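Local coordinates for ATP-dependent DNA helicase (Mycobacterium smegmatis, PDB 5V9X), which uses ATP hydrolysis to move 3'-to-5' along a single DNA strand and unwind RNA:DNA duplexes, at residues Ala289-Ile294 with Ala393-Ile398; Leu351-His356 with Gly374-Val379; Asp370-Arg375 with Ile389-Val394. One frame throughout, in Å; residues are numbered along the deposited sequence.

Contact 1: residues Ala289-Ile294 with Ala393-Ile398; sequences AHNSSI and AVDLVI
The imidazole of His290 lies against Leu396, whose CB sits over one ring face, 4.0 Å from the ring centroid and displaced toward the rim in a CH-pi contact. CD1 of Leu396 also lies over a face of the ring, and CD2 comes to 3.5 Å from His290 ND1. The carboxylate of Asp395 stands nearly perpendicular to this ring, the planes 89° apart, and Asp395 OD1 lies 3.5 Å from His290 CB. Asp395 turns its other oxygen to the amide of Asn291: Asn291 ND2 reaches Asp395 OD2 at 3.3 Å in a weak hydrogen bond, the two flat groups only 29° apart. With CG between its own backbone N and carbonyl carbon (chi1 57°), Asp395 has its carboxylate turned toward Asn291, and a short acidic side chain suits a place beside that amide.

Further on, the strands run parallel. Asp395 N donates to Ser292 O, Ile294 N donates to Leu396 O, and Ile398 N closes on Ile294 O at 2.8 Å. Beside this ladder CG1 of Ile294 meets CG1 of Val394 at 3.9 Å, branched residues that suit a buried strand pair. Two polar side chains find partners outside the pair: His290 ND1 with Leu286 O, Ser292 OG with Leu376 O.

These are two central strands of the parallel sheet of the second RecA-like domain. Strand 378-381 adjoins 292-296, and 424-429 adjoins 394-400. Helix 276-288 covers the face bearing Ser293, Leu396 and Ile398, while Leu371 of helix 361-372 packs on Ser292 and Val394.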
loop_
_atom_site.group_PDB
_atom_site.type_symbol
_atom_site.label_atom_id
_atom_site.label_comp_id
_atom_site.label_asym_id
_atom_site.label_seq_id
_atom_site.Cartn_x
_atom_site.Cartn_y
_atom_site.Cartn_z
ATOM N N ALA A 289 20.285 14.195 -18.269
ATOM C CA ALA A 289 21.363 14.651 -17.439
ATOM C C ALA A 289 21.866 13.622 -16.446
ATOM O O ALA A 289 22.850 13.866 -15.776
ATOM C CB ALA A 289 20.924 15.890 -16.709
ATOM N N HIS A 290 21.206 12.475 -16.352
ATOM C CA HIS A 290 21.577 11.439 -15.393
ATOM C C HIS A 290 21.666 10.114 -16.081
ATOM O O HIS A 290 21.057 9.939 -17.103
ATOM C CB HIS A 290 20.531 11.310 -14.296
ATOM C CG HIS A 290 20.464 12.471 -13.366
ATOM N ND1 HIS A 290 19.601 13.520 -13.559
ATOM C CD2 HIS A 290 21.122 12.732 -12.220
ATOM C CE1 HIS A 290 19.742 14.387 -12.578
ATOM N NE2 HIS A 290 20.658 13.930 -11.751
ATOM N N ASN A 291 22.419 9.175 -15.529
ATOM C CA ASN A 291 22.561 7.889 -16.182
ATOM C C ASN A 291 21.333 7.035 -16.331
ATOM O O ASN A 291 20.972 6.684 -17.421
ATOM C CB ASN A 291 23.508 7.050 -15.350
ATOM C CG ASN A 291 24.915 7.533 -15.417
ATOM O OD1 ASN A 291 25.538 7.479 -16.462
ATOM N ND2 ASN A 291 25.437 7.994 -14.300
ATOM N N SER A 292 20.636 6.784 -15.244
ATOM C CA SER A 292 19.444 5.970 -15.286
ATOM C C SER A 292 18.530 6.582 -14.288
ATOM O O SER A 292 18.937 6.943 -13.226
ATOM C CB SER A 292 19.731 4.524 -14.946
ATOM O OG SER A 292 19.887 3.733 -16.100
ATOM N N SER A 293 17.273 6.659 -14.636
ATOM C CA SER A 293 16.281 7.300 -13.791
ATOM C C SER A 293 15.020 6.454 -13.762
ATOM O O SER A 293 14.648 5.841 -14.768
ATOM C CB SER A 293 15.956 8.710 -14.291
ATOM O OG SER A 293 17.141 9.419 -14.607
ATOM N N ILE A 294 14.374 6.411 -12.602
ATOM C CA ILE A 294 13.068 5.786 -12.447
ATOM C C ILE A 294 12.049 6.899 -12.252
ATOM O O ILE A 294 12.147 7.681 -11.299
ATOM C CB ILE A 294 13.036 4.798 -11.271
ATOM C CG1 ILE A 294 14.110 3.723 -11.440
ATOM C CG2 ILE A 294 11.661 4.159 -11.157
ATOM C CD1 ILE A 294 14.198 2.770 -10.266
ATOM N N ALA A 393 22.894 1.512 -11.291
ATOM C CA ALA A 393 23.008 2.544 -12.311
ATOM C C ALA A 393 22.003 3.675 -12.138
ATOM O O ALA A 393 22.129 4.700 -12.813
ATOM C CB ALA A 393 22.839 1.931 -13.704
ATOM N N VAL A 394 21.018 3.520 -11.259
ATOM C CA VAL A 394 19.987 4.534 -11.071
ATOM C C VAL A 394 20.518 5.586 -10.101
ATOM O O VAL A 394 20.744 5.300 -8.923
ATOM C CB VAL A 394 18.679 3.919 -10.559
ATOM C CG1 VAL A 394 17.632 5.002 -10.346
ATOM C CG2 VAL A 394 18.172 2.869 -11.531
ATOM N N ASP A 395 20.723 6.809 -10.596
ATOM C CA ASP A 395 21.133 7.923 -9.747
ATOM C C ASP A 395 20.096 9.042 -9.739
ATOM O O ASP A 395 20.427 10.189 -9.419
ATOM C CB ASP A 395 22.506 8.459 -10.167
ATOM C CG ASP A 395 22.557 8.896 -11.623
ATOM O OD1 ASP A 395 21.596 8.629 -12.373
ATOM O OD2 ASP A 395 23.572 9.511 -12.016
ATOM N N LEU A 396 18.845 8.728 -10.075
ATOM C CA LEU A 396 17.762 9.703 -10.025
ATOM C C LEU A 396 16.434 8.965 -9.962
ATOM O O LEU A 396 16.213 8.018 -10.723
ATOM C CB LEU A 396 17.789 10.631 -11.246
ATOM C CG LEU A 396 16.699 11.708 -11.290
ATOM C CD1 LEU A 396 17.019 12.840 -10.325
ATOM C CD2 LEU A 396 16.500 12.239 -12.702
ATOM N N VAL A 397 15.564 9.391 -9.051
ATOM C CA VAL A 397 14.167 8.972 -9.027
ATOM C C VAL A 397 13.306 10.220 -9.146
ATOM O O VAL A 397 13.514 11.196 -8.415
ATOM C CB VAL A 397 13.813 8.188 -7.749
ATOM C CG1 VAL A 397 12.302 8.039 -7.624
ATOM C CG2 VAL A 397 14.478 6.820 -7.759
ATOM N N ILE A 398 12.356 10.196 -10.073
ATOM C CA ILE A 398 11.401 11.280 -10.253
ATOM C C ILE A 398 10.028 10.769 -9.843
ATOM O O ILE A 398 9.602 9.693 -10.280
ATOM C CB ILE A 398 11.392 11.793 -11.701
ATOM C CG1 ILE A 398 12.764 12.352 -12.080
ATOM C CG2 ILE A 398 10.321 12.851 -11.875
ATOM C CD1 ILE A 398 12.844 12.843 -13.507
#

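Contact 2: residues Leu351-His356 with Gly374-Val379; sequences LARAHH and GRLRAV. With nucleotides of chain B.
Arg353 and Leu376 lie obliquely across each other, the methyl CD1 of Leu376 meeting the edge of the guanidinium, near its plane, 3.9 Å from Arg353 NE. The arginine chain bends at chi3 (-76°), and this bend carries its charged end to Asp370, with which NH2 forms a salt bridge. A long, flexible residue suits a place where an apolar neighbour and an acidic partner must both be served.

On the same face of the sheet Val379 sets CG2 against CB of His355 at 3.8 Å. CG2 stands anti to the backbone N of Val379, which also brings it to 3.5 Å from Arg353 O. The imidazole of His355 leads away from this valine, to Glu368 through NE2 and Ser384 through ND1. Turned to the other face, Ala352 and Ala378 put their CB atoms 4.0 Å apart, small methyls on the side where Ala378 meets Val287 of helix 276-288. Past His355, His356 CB lies 3.6 Å from OP1 of DT8 of chain B, so the strand leads to the tracking DNA strand.

Strands 352-355 and 378-381 are joined by helix 361-372 in a beta-alpha-beta crossover, and 352-355 is the outermost strand of its sheet. Their pairing is weak at this entry: Arg353 N makes a weak hydrogen bond to Ala378 O at 3.4 Å, and a water accepts from Arg377 N while donating weakly to Leu351 O. Further on, Arg353 and His355 bond to the backbone of Val380. The chemistry implies that the polar ends of Arg353 and His355 tie the strand to helix 361-372, through Asp370 and Glu368.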
loop_
_atom_site.group_PDB
_atom_site.type_symbol
_atom_site.label_atom_id
_atom_site.label_comp_id
_atom_site.label_asym_id
_atom_site.label_seq_id
_atom_site.Cartn_x
_atom_site.Cartn_y
_atom_site.Cartn_z
ATOM N N LEU A 351 14.111 5.980 -25.304
ATOM C CA LEU A 351 14.666 6.589 -24.101
ATOM C C LEU A 351 14.049 5.987 -22.846
ATOM O O LEU A 351 14.752 5.746 -21.857
ATOM C CB LEU A 351 14.454 8.101 -24.122
ATOM C CG LEU A 351 15.053 8.832 -22.916
ATOM C CD1 LEU A 351 16.569 8.935 -23.043
ATOM C CD2 LEU A 351 14.421 10.203 -22.720
ATOM N N ALA A 352 12.744 5.728 -22.870
ATOM C CA ALA A 352 12.023 5.240 -21.706
ATOM C C ALA A 352 11.191 4.023 -22.080
ATOM O O ALA A 352 10.823 3.824 -23.241
ATOM C CB ALA A 352 11.117 6.331 -21.111
ATOM N N ARG A 353 10.899 3.205 -21.072
ATOM C CA ARG A 353 10.039 2.043 -21.241
ATOM C C ARG A 353 9.224 1.840 -19.971
ATOM O O ARG A 353 9.638 2.238 -18.877
ATOM C CB ARG A 353 10.842 0.781 -21.578
ATOM C CG ARG A 353 11.130 0.615 -23.062
ATOM C CD ARG A 353 11.585 -0.793 -23.380
ATOM N NE ARG A 353 12.966 -1.029 -22.969
ATOM C CZ ARG A 353 13.480 -2.234 -22.750
ATOM N NH1 ARG A 353 12.721 -3.314 -22.888
ATOM N NH2 ARG A 353 14.748 -2.360 -22.383
ATOM N N ALA A 354 8.062 1.215 -20.129
ATOM C CA ALA A 354 7.115 1.058 -19.036
ATOM C C ALA A 354 7.377 -0.219 -18.246
ATOM O O ALA A 354 7.857 -1.223 -18.780
ATOM C CB ALA A 354 5.682 1.046 -19.571
ATOM N N HIS A 355 7.052 -0.167 -16.954
ATOM C CA HIS A 355 7.062 -1.343 -16.091
ATOM C C HIS A 355 5.888 -1.237 -15.133
ATOM O O HIS A 355 5.831 -0.303 -14.327
ATOM C CB HIS A 355 8.376 -1.469 -15.313
ATOM C CG HIS A 355 8.578 -2.813 -14.685
ATOM N ND1 HIS A 355 8.009 -3.168 -13.481
ATOM C CD2 HIS A 355 9.283 -3.893 -15.098
ATOM C CE1 HIS A 355 8.356 -4.407 -13.179
ATOM N NE2 HIS A 355 9.130 -4.869 -14.144
ATOM N N HIS A 356 4.953 -2.177 -15.226
ATOM C CA HIS A 356 3.827 -2.254 -14.299
ATOM C C HIS A 356 3.171 -3.622 -14.463
ATOM O O HIS A 356 3.588 -4.440 -15.289
ATOM C CB HIS A 356 2.830 -1.112 -14.518
ATOM C CG HIS A 356 2.313 -1.011 -15.919
ATOM N ND1 HIS A 356 1.294 -1.805 -16.398
ATOM C CD2 HIS A 356 2.666 -0.195 -16.941
ATOM C CE1 HIS A 356 1.044 -1.486 -17.656
ATOM N NE2 HIS A 356 1.863 -0.512 -18.009
ATOM N N GLY A 374 22.229 -0.660 -16.848
ATOM C CA GLY A 374 22.323 0.726 -17.250
ATOM C C GLY A 374 22.063 0.989 -18.716
ATOM O O GLY A 374 22.096 2.155 -19.129
ATOM N N ARG A 375 21.813 -0.053 -19.516
ATOM C CA ARG A 375 21.480 0.146 -20.925
ATOM C C ARG A 375 20.249 1.031 -21.081
ATOM O O ARG A 375 20.163 1.831 -22.021
ATOM C CB ARG A 375 21.245 -1.202 -21.606
ATOM C CG ARG A 375 22.473 -2.083 -21.723
ATOM C CD ARG A 375 23.221 -1.818 -23.015
ATOM N NE ARG A 375 24.369 -2.707 -23.168
ATOM C CZ ARG A 375 25.286 -2.583 -24.122
ATOM N NH1 ARG A 375 25.192 -1.605 -25.014
ATOM N NH2 ARG A 375 26.300 -3.436 -24.182
ATOM N N LEU A 376 19.287 0.898 -20.173
ATOM C CA LEU A 376 18.048 1.660 -20.214
ATOM C C LEU A 376 18.191 2.898 -19.334
ATOM O O LEU A 376 18.478 2.786 -18.137
ATOM C CB LEU A 376 16.878 0.793 -19.748
ATOM C CG LEU A 376 15.486 1.422 -19.752
ATOM C CD1 LEU A 376 15.039 1.750 -21.171
ATOM C CD2 LEU A 376 14.491 0.499 -19.057
ATOM N N ARG A 377 17.983 4.073 -19.925
ATOM C CA ARG A 377 18.227 5.325 -19.224
ATOM C C ARG A 377 17.035 5.804 -18.410
ATOM O O ARG A 377 17.217 6.610 -17.489
ATOM C CB ARG A 377 18.633 6.418 -20.217
ATOM C CG ARG A 377 19.927 6.121 -20.948
ATOM C CD ARG A 377 20.514 7.386 -21.530
ATOM N NE ARG A 377 20.921 8.321 -20.486
ATOM C CZ ARG A 377 21.268 9.583 -20.715
ATOM N NH1 ARG A 377 21.248 10.061 -21.952
ATOM N NH2 ARG A 377 21.628 10.370 -19.710
ATOM N N ALA A 378 15.830 5.336 -18.721
ATOM C CA ALA A 378 14.650 5.727 -17.967
ATOM C C ALA A 378 13.635 4.595 -18.003
ATOM O O ALA A 378 13.460 3.938 -19.033
ATOM C CB ALA A 378 14.028 7.012 -18.522
ATOM N N VAL A 379 12.977 4.371 -16.868
ATOM C CA VAL A 379 11.849 3.456 -16.772
ATOM C C VAL A 379 10.726 4.177 -16.041
ATOM O O VAL A 379 10.957 4.797 -14.997
ATOM C CB VAL A 379 12.222 2.142 -16.057
ATOM C CG1 VAL A 379 12.994 2.421 -14.777
ATOM C CG2 VAL A 379 10.974 1.316 -15.765
ATOM P P DT B 8 0.774 -2.758 -10.475
ATOM O OP1 DT B 8 1.960 -2.689 -11.353
ATOM O OP2 DT B 8 -0.525 -3.189 -11.037
ATOM O "O5'" DT B 8 1.107 -3.695 -9.224
ATOM C "C5'" DT B 8 2.139 -3.326 -8.314
ATOM C "C4'" DT B 8 2.001 -4.084 -7.006
ATOM O "O4'" DT B 8 0.870 -3.589 -6.269
ATOM C "C3'" DT B 8 1.749 -5.576 -7.155
ATOM O "O3'" DT B 8 2.980 -6.270 -7.074
ATOM C "C2'" DT B 8 0.822 -5.925 -5.970
ATOM C "C1'" DT B 8 0.495 -4.568 -5.337
ATOM N N1 DT B 8 -0.950 -4.384 -5.015
ATOM C C2 DT B 8 -1.337 -4.282 -3.700
ATOM O O2 DT B 8 -0.554 -4.331 -2.769
ATOM N N3 DT B 8 -2.682 -4.115 -3.511
ATOM C C4 DT B 8 -3.661 -4.044 -4.487
ATOM O O4 DT B 8 -4.848 -3.892 -4.215
ATOM C C5 DT B 8 -3.187 -4.159 -5.846
ATOM C C7 DT B 8 -4.154 -4.096 -6.989
ATOM C C6 DT B 8 -1.870 -4.323 -6.041
HETATM O O HOH W 1 17.399 3.813 -22.869
#

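Contact 3: residues Asp370-Arg375 with Ile389-Val394; sequences DLKSGR and IDMGAV. With ANP (phosphoaminophosphonic acid-adenylate ester), chain C.
Lys372 leaves its helix with CG anti to the backbone N (chi1 -165°), bends once at chi2 and then runs extended, which delivers NZ to the carbonyl of Asp390, a 2.7 Å hydrogen bond to the backbone O. The ammonium stands above the carbonyl plane, 45° out of it, and is also held by a salt bridge to Asp112 and a hydrogen bond to Asn116. Three oxygens therefore share one lysine. Midway along, the chain passes Met391 at about a right angle, Lys372 CD lying 3.4 Å from Met391 SD; the thioether, itself bent at chi2, fits against the methylenes.

The same methionine offers CG to Leu371 CD2 at 3.8 Å. The other leucine branch, CD1, packs on Val394 CG2, so the forked residue touches both ends of the type I turn from Met391 to Val394. Ala393, within the turn sequence, puts its CB 3.8 Å from Gly374 CA. Gly374 ends the helix with positive phi, which glycine takes easily.

Asp390 belongs to the nucleotide pocket. Its OD2 accepts a hydrogen bond of 2.6 Å from the ribose O3' of the AMP-PNP, and His418 ND1 bonds to OD1. Lys372 NZ remains 4.4 Å from Asp390 OD2, beyond a salt bridge.

The contact thus fixes the C-terminal end of helix 361-372 to the loop that follows strand 378-381 and enters strand 394-400. Helix 107-116 of the first RecA-like domain, carrying Asp112, Arg115 and Asn116, flanks it, so the site lies where the two domains meet.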
loop_
_atom_site.group_PDB
_atom_site.type_symbol
_atom_site.label_atom_id
_atom_site.label_comp_id
_atom_site.label_asym_id
_atom_site.label_seq_id
_atom_site.Cartn_x
_atom_site.Cartn_y
_atom_site.Cartn_z
ATOM N N ASP A 370 17.807 -4.595 -18.667
ATOM C CA ASP A 370 18.447 -3.419 -19.246
ATOM C C ASP A 370 18.607 -2.291 -18.234
ATOM O O ASP A 370 19.486 -1.440 -18.407
ATOM C CB ASP A 370 17.656 -2.933 -20.461
ATOM C CG ASP A 370 17.747 -3.889 -21.631
ATOM O OD1 ASP A 370 18.656 -4.745 -21.627
ATOM O OD2 ASP A 370 16.913 -3.785 -22.556
ATOM N N LEU A 371 17.778 -2.264 -17.188
ATOM C CA LEU A 371 17.977 -1.311 -16.103
ATOM C C LEU A 371 19.120 -1.743 -15.194
ATOM O O LEU A 371 19.913 -0.906 -14.745
ATOM C CB LEU A 371 16.688 -1.157 -15.295
ATOM C CG LEU A 371 16.678 -0.139 -14.154
ATOM C CD1 LEU A 371 16.898 1.266 -14.689
ATOM C CD2 LEU A 371 15.371 -0.222 -13.385
ATOM N N LYS A 372 19.211 -3.046 -14.913
ATOM C CA LYS A 372 20.294 -3.567 -14.087
ATOM C C LYS A 372 21.659 -3.248 -14.683
ATOM O O LYS A 372 22.620 -3.009 -13.942
ATOM C CB LYS A 372 20.125 -5.079 -13.911
ATOM C CG LYS A 372 20.956 -5.692 -12.793
ATOM C CD LYS A 372 20.442 -5.265 -11.430
ATOM C CE LYS A 372 21.030 -6.108 -10.313
ATOM N NZ LYS A 372 20.407 -5.786 -8.999
ATOM N N SER A 373 21.763 -3.224 -16.012
ATOM C CA SER A 373 23.025 -2.978 -16.695
ATOM C C SER A 373 23.210 -1.521 -17.105
ATOM O O SER A 373 24.259 -1.177 -17.659
ATOM C CB SER A 373 23.134 -3.875 -17.931
ATOM O OG SER A 373 22.101 -3.589 -18.857
ATOM N N GLY A 374 22.229 -0.660 -16.848
ATOM C CA GLY A 374 22.323 0.726 -17.250
ATOM C C GLY A 374 22.063 0.989 -18.716
ATOM O O GLY A 374 22.096 2.155 -19.129
ATOM N N ARG A 375 21.813 -0.053 -19.516
ATOM C CA ARG A 375 21.480 0.146 -20.925
ATOM C C ARG A 375 20.249 1.031 -21.081
ATOM O O ARG A 375 20.163 1.831 -22.021
ATOM C CB ARG A 375 21.245 -1.202 -21.606
ATOM C CG ARG A 375 22.473 -2.083 -21.723
ATOM C CD ARG A 375 23.221 -1.818 -23.015
ATOM N NE ARG A 375 24.369 -2.707 -23.168
ATOM C CZ ARG A 375 25.286 -2.583 -24.122
ATOM N NH1 ARG A 375 25.192 -1.605 -25.014
ATOM N NH2 ARG A 375 26.300 -3.436 -24.182
ATOM N N ILE A 389 14.640 -3.271 -4.922
ATOM C CA ILE A 389 15.525 -3.478 -6.065
ATOM C C ILE A 389 16.818 -2.698 -5.876
ATOM O O ILE A 389 16.833 -1.609 -5.287
ATOM C CB ILE A 389 14.836 -3.083 -7.383
ATOM C CG1 ILE A 389 14.433 -1.607 -7.361
ATOM C CG2 ILE A 389 13.638 -3.980 -7.648
ATOM C CD1 ILE A 389 14.022 -1.069 -8.705
ATOM N N ASP A 390 17.918 -3.268 -6.363
ATOM C CA ASP A 390 19.259 -2.713 -6.190
ATOM C C ASP A 390 19.861 -2.475 -7.573
ATOM O O ASP A 390 20.683 -3.256 -8.061
ATOM C CB ASP A 390 20.119 -3.647 -5.343
ATOM C CG ASP A 390 21.552 -3.184 -5.246
ATOM O OD1 ASP A 390 21.775 -2.017 -4.859
ATOM O OD2 ASP A 390 22.456 -3.987 -5.561
ATOM N N MET A 391 19.444 -1.385 -8.208
ATOM C CA MET A 391 19.931 -1.004 -9.530
ATOM C C MET A 391 21.043 0.020 -9.335
ATOM O O MET A 391 20.780 1.206 -9.119
ATOM C CB MET A 391 18.796 -0.449 -10.382
ATOM C CG MET A 391 17.584 -1.360 -10.477
ATOM S SD MET A 391 17.945 -2.902 -11.334
ATOM C CE MET A 391 16.349 -3.711 -11.292
ATOM N N GLY A 392 22.292 -0.442 -9.419
ATOM C CA GLY A 392 23.442 0.413 -9.176
ATOM C C GLY A 392 23.634 1.528 -10.183
ATOM O O GLY A 392 24.465 2.412 -9.947
ATOM N N ALA A 393 22.894 1.512 -11.291
ATOM C CA ALA A 393 23.008 2.544 -12.311
ATOM C C ALA A 393 22.003 3.675 -12.138
ATOM O O ALA A 393 22.129 4.700 -12.813
ATOM C CB ALA A 393 22.839 1.931 -13.704
ATOM N N VAL A 394 21.018 3.520 -11.259
ATOM C CA VAL A 394 19.987 4.534 -11.071
ATOM C C VAL A 394 20.518 5.586 -10.101
ATOM O O VAL A 394 20.744 5.300 -8.923
ATOM C CB VAL A 394 18.679 3.919 -10.559
ATOM C CG1 VAL A 394 17.632 5.002 -10.346
ATOM C CG2 VAL A 394 18.172 2.869 -11.531
HETATM P PG ANP C . 16.452 -1.527 0.641
HETATM O O1G ANP C . 15.969 -0.562 -0.394
HETATM O O2G ANP C . 15.785 -2.935 0.408
HETATM O O3G ANP C . 16.076 -0.996 2.085
HETATM P PB ANP C . 18.729 -2.781 1.590
HETATM O O1B ANP C . 17.972 -4.135 1.467
HETATM O O2B ANP C . 18.601 -2.253 2.977
HETATM N N3B ANP C . 18.127 -1.670 0.495
HETATM P PA ANP C . 20.655 -3.937 0.065
HETATM O O1A ANP C . 19.755 -3.833 -1.112
HETATM O O2A ANP C . 20.734 -5.343 0.657
HETATM O O3A ANP C . 20.231 -3.000 1.271
HETATM O "O5'" ANP C . 22.100 -3.421 -0.318
HETATM C "C5'" ANP C . 22.427 -2.121 -0.915
HETATM C "C4'" ANP C . 23.613 -2.287 -1.832
HETATM O "O4'" ANP C . 24.848 -2.305 -1.069
HETATM C "C3'" ANP C . 23.610 -3.603 -2.599
HETATM O "O3'" ANP C . 24.352 -3.447 -3.798
HETATM C "C2'" ANP C . 24.362 -4.535 -1.649
HETATM O "O2'" ANP C . 24.703 -5.802 -2.233
HETATM C "C1'" ANP C . 25.457 -3.586 -1.153
HETATM N N9 ANP C . 26.029 -3.893 0.162
HETATM C C8 ANP C . 25.586 -4.787 1.101
HETATM N N7 ANP C . 26.309 -4.817 2.196
HETATM C C5 ANP C . 27.306 -3.885 1.955
HETATM C C6 ANP C . 28.396 -3.443 2.728
HETATM N N6 ANP C . 28.672 -3.902 3.950
HETATM N N1 ANP C . 29.204 -2.498 2.191
HETATM C C2 ANP C . 28.929 -2.034 0.968
HETATM N N3 ANP C . 27.932 -2.377 0.148
HETATM C C4 ANP C . 27.149 -3.310 0.705
#

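Overall arrangement
All three contacts belong to the second RecA-like domain. Contacts 1 and 2 lie in one parallel sheet and meet where strands 292-296 and 378-381 run side by side; contact 1 is central and largely buried, with three backbone bonds, whereas contact 2, also mostly buried, involves an outermost strand and has one weak backbone bond and a bridging water between its segments. Contact 3 is only partly buried and joins a helix end to a loop, with a lysine on a backbone carbonyl and Leu-Met packing in place of strand pairing. It shares Ala393 and Val394 with contact 1, and Gly374 and Arg375 with contact 2. Contact 2 leads toward DNA, contact 3 toward the nucleotide.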